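Local coordinates for protein YHDH (Escherichia coli, PDB 1O89) that probably catalyses the NADPH-dependent reduction of acrylyl-CoA to propanoyl-CoA and works as a homodimer, at residues A[138-143]-A[316-321]. Residues are numbered along the deposited sequence; the frame is centred on the assembly and turned at random.
Sequences DARKAM and AKEISL
R140 and E318 form a surface salt bridge between the first turn of helix 139-161 and the short strand 317-319. The fold is that of the zinc-containing alcohol dehydrogenase family, with a GroES-like domain and a Rossmann-type nucleotide-binding domain built on a six-stranded parallel sheet. The strand belongs to the mixed sheet that also holds strands 51-59 and 85-93, where it pairs in parallel with strand 340-343. The contact lies away from the NADP(+) site.

The R140 side chain reaches across between backbones whose nearest CA atoms, those of R140 and E318, are 9.9 Å apart. Its CG is anti to the backbone N (chi1 -166°), and the chain runs extended to NE, which carries the guanidinium out to the strand. The E318 chain crosses it at about a right angle. The guanidinium and carboxylate planes are 74° apart, so the two groups do not share one plane. A316 sits beside the bridge, its CB 4.1 Å from R140 NH2. W57 of strand 51-59 touches both R140 and E318. With R140 cut back to an alanine, both bonds to OE2 go, and the E318 carboxylate is likely to lose this cationic partner and turn more freely.

D138 N-caps the helix: its OD1 accepts from K141 N at 2.9 Å.

The grip on E318 is side-on, and both bonds end on one oxygen. Both are bent, with OE2 tilted 19° out of the guanidinium plane. R140 NE reaches the anti lone pair of E318 OE2 at 2.8 Å, while R140 NH2 meets E318 OE2 from above the carboxylate plane at 3.0 Å.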
loop_
_atom_site.group_PDB
_atom_site.type_symbol
_atom_site.label_atom_id
_atom_site.label_comp_id
_atom_site.label_asym_id
_atom_site.label_seq_id
_atom_site.Cartn_x
_atom_site.Cartn_y
_atom_site.Cartn_z
ATOM N N ASP A 138 -18.017 -28.049 3.508
ATOM C CA ASP A 138 -17.853 -29.251 2.677
ATOM C C ASP A 138 -17.433 -28.861 1.246
ATOM O O ASP A 138 -17.262 -27.677 0.929
ATOM C CB ASP A 138 -19.127 -30.125 2.704
ATOM C CG ASP A 138 -20.353 -29.431 2.095
ATOM O OD1 ASP A 138 -20.200 -28.587 1.191
ATOM O OD2 ASP A 138 -21.527 -29.688 2.439
ATOM N N ALA A 139 -17.239 -29.868 0.397
ATOM C CA ALA A 139 -16.780 -29.667 -0.979
ATOM C C ALA A 139 -17.672 -28.694 -1.770
ATOM O O ALA A 139 -17.188 -27.776 -2.403
ATOM C CB ALA A 139 -16.718 -31.033 -1.691
ATOM N N ARG A 140 -18.986 -28.886 -1.711
ATOM C CA ARG A 140 -19.901 -28.037 -2.466
ATOM C C ARG A 140 -19.835 -26.587 -1.989
ATOM O O ARG A 140 -19.685 -25.680 -2.792
ATOM C CB ARG A 140 -21.338 -28.561 -2.367
ATOM C CG ARG A 140 -22.307 -27.952 -3.367
ATOM C CD ARG A 140 -23.649 -28.690 -3.442
ATOM N NE ARG A 140 -24.521 -28.123 -4.459
ATOM C CZ ARG A 140 -25.275 -27.029 -4.297
ATOM N NH1 ARG A 140 -25.275 -26.342 -3.153
ATOM N NH2 ARG A 140 -26.041 -26.613 -5.298
ATOM N N LYS A 141 -19.953 -26.380 -0.682
ATOM C CA LYS A 141 -19.889 -25.045 -0.102
ATOM C C LYS A 141 -18.557 -24.381 -0.433
ATOM O O LYS A 141 -18.516 -23.197 -0.749
ATOM C CB LYS A 141 -20.068 -25.094 1.424
ATOM C CG LYS A 141 -21.452 -25.514 1.890
ATOM C CD LYS A 141 -21.528 -25.550 3.418
ATOM C CE LYS A 141 -22.944 -25.826 3.917
ATOM N NZ LYS A 141 -23.176 -25.270 5.298
ATOM N N ALA A 142 -17.474 -25.142 -0.373
ATOM C CA ALA A 142 -16.150 -24.594 -0.652
ATOM C C ALA A 142 -16.064 -24.078 -2.082
ATOM O O ALA A 142 -15.444 -23.068 -2.337
ATOM C CB ALA A 142 -15.063 -25.629 -0.399
ATOM N N MET A 143 -16.691 -24.763 -3.019
ATOM C CA MET A 143 -16.660 -24.307 -4.401
ATOM C C MET A 143 -17.626 -23.168 -4.661
ATOM O O MET A 143 -17.395 -22.391 -5.568
ATOM C CB MET A 143 -16.924 -25.470 -5.352
ATOM C CG MET A 143 -15.839 -26.523 -5.273
ATOM S SD MET A 143 -14.262 -25.837 -5.789
ATOM C CE MET A 143 -13.469 -25.491 -4.280
ATOM N N ALA A 316 -27.324 -22.199 -7.085
ATOM C CA ALA A 316 -26.180 -22.509 -7.930
ATOM C C ALA A 316 -26.566 -23.476 -9.045
ATOM O O ALA A 316 -27.330 -24.411 -8.823
ATOM C CB ALA A 316 -25.076 -23.109 -7.090
ATOM N N LYS A 317 -26.027 -23.252 -10.240
ATOM C CA LYS A 317 -26.203 -24.174 -11.356
ATOM C C LYS A 317 -25.154 -25.280 -11.298
ATOM O O LYS A 317 -23.970 -25.016 -11.456
ATOM C CB LYS A 317 -26.082 -23.448 -12.698
ATOM C CG LYS A 317 -27.273 -22.567 -13.056
ATOM C CD LYS A 317 -26.949 -21.090 -12.871
ATOM C CE LYS A 317 -28.191 -20.256 -12.636
ATOM N NZ LYS A 317 -28.513 -20.111 -11.193
ATOM N N GLU A 318 -25.593 -26.513 -11.091
ATOM C CA GLU A 318 -24.700 -27.671 -11.126
ATOM C C GLU A 318 -24.701 -28.209 -12.540
ATOM O O GLU A 318 -25.757 -28.443 -13.102
ATOM C CB GLU A 318 -25.179 -28.765 -10.177
ATOM C CG GLU A 318 -25.401 -28.290 -8.757
ATOM C CD GLU A 318 -26.115 -29.311 -7.891
ATOM O OE1 GLU A 318 -26.834 -30.195 -8.411
ATOM O OE2 GLU A 318 -25.946 -29.229 -6.661
ATOM N N ILE A 319 -23.518 -28.412 -13.109
ATOM C CA ILE A 319 -23.389 -28.943 -14.461
ATOM C C ILE A 319 -22.384 -30.099 -14.504
ATOM O O ILE A 319 -21.468 -30.201 -13.673
ATOM C CB ILE A 319 -22.972 -27.809 -15.451
ATOM C CG1 ILE A 319 -21.490 -27.446 -15.316
ATOM C CG2 ILE A 319 -23.815 -26.557 -15.233
ATOM C CD1 ILE A 319 -21.022 -26.408 -16.344
ATOM N N SER A 320 -22.553 -30.965 -15.492
ATOM C CA SER A 320 -21.589 -32.008 -15.758
ATOM C C SER A 320 -20.453 -31.414 -16.605
ATOM O O SER A 320 -20.573 -30.314 -17.154
ATOM C CB SER A 320 -22.265 -33.184 -16.465
ATOM O OG SER A 320 -22.540 -32.878 -17.814
ATOM N N LEU A 321 -19.348 -32.140 -16.699
ATOM C CA LEU A 321 -18.212 -31.707 -17.507
ATOM C C LEU A 321 -18.613 -31.426 -18.959
ATOM O O LEU A 321 -18.127 -30.481 -19.566
ATOM C CB LEU A 321 -17.124 -32.769 -17.476
ATOM C CG LEU A 321 -16.372 -32.887 -16.152
ATOM C CD1 LEU A 321 -15.729 -34.246 -16.049
ATOM C CD2 LEU A 321 -15.320 -31.781 -16.032
#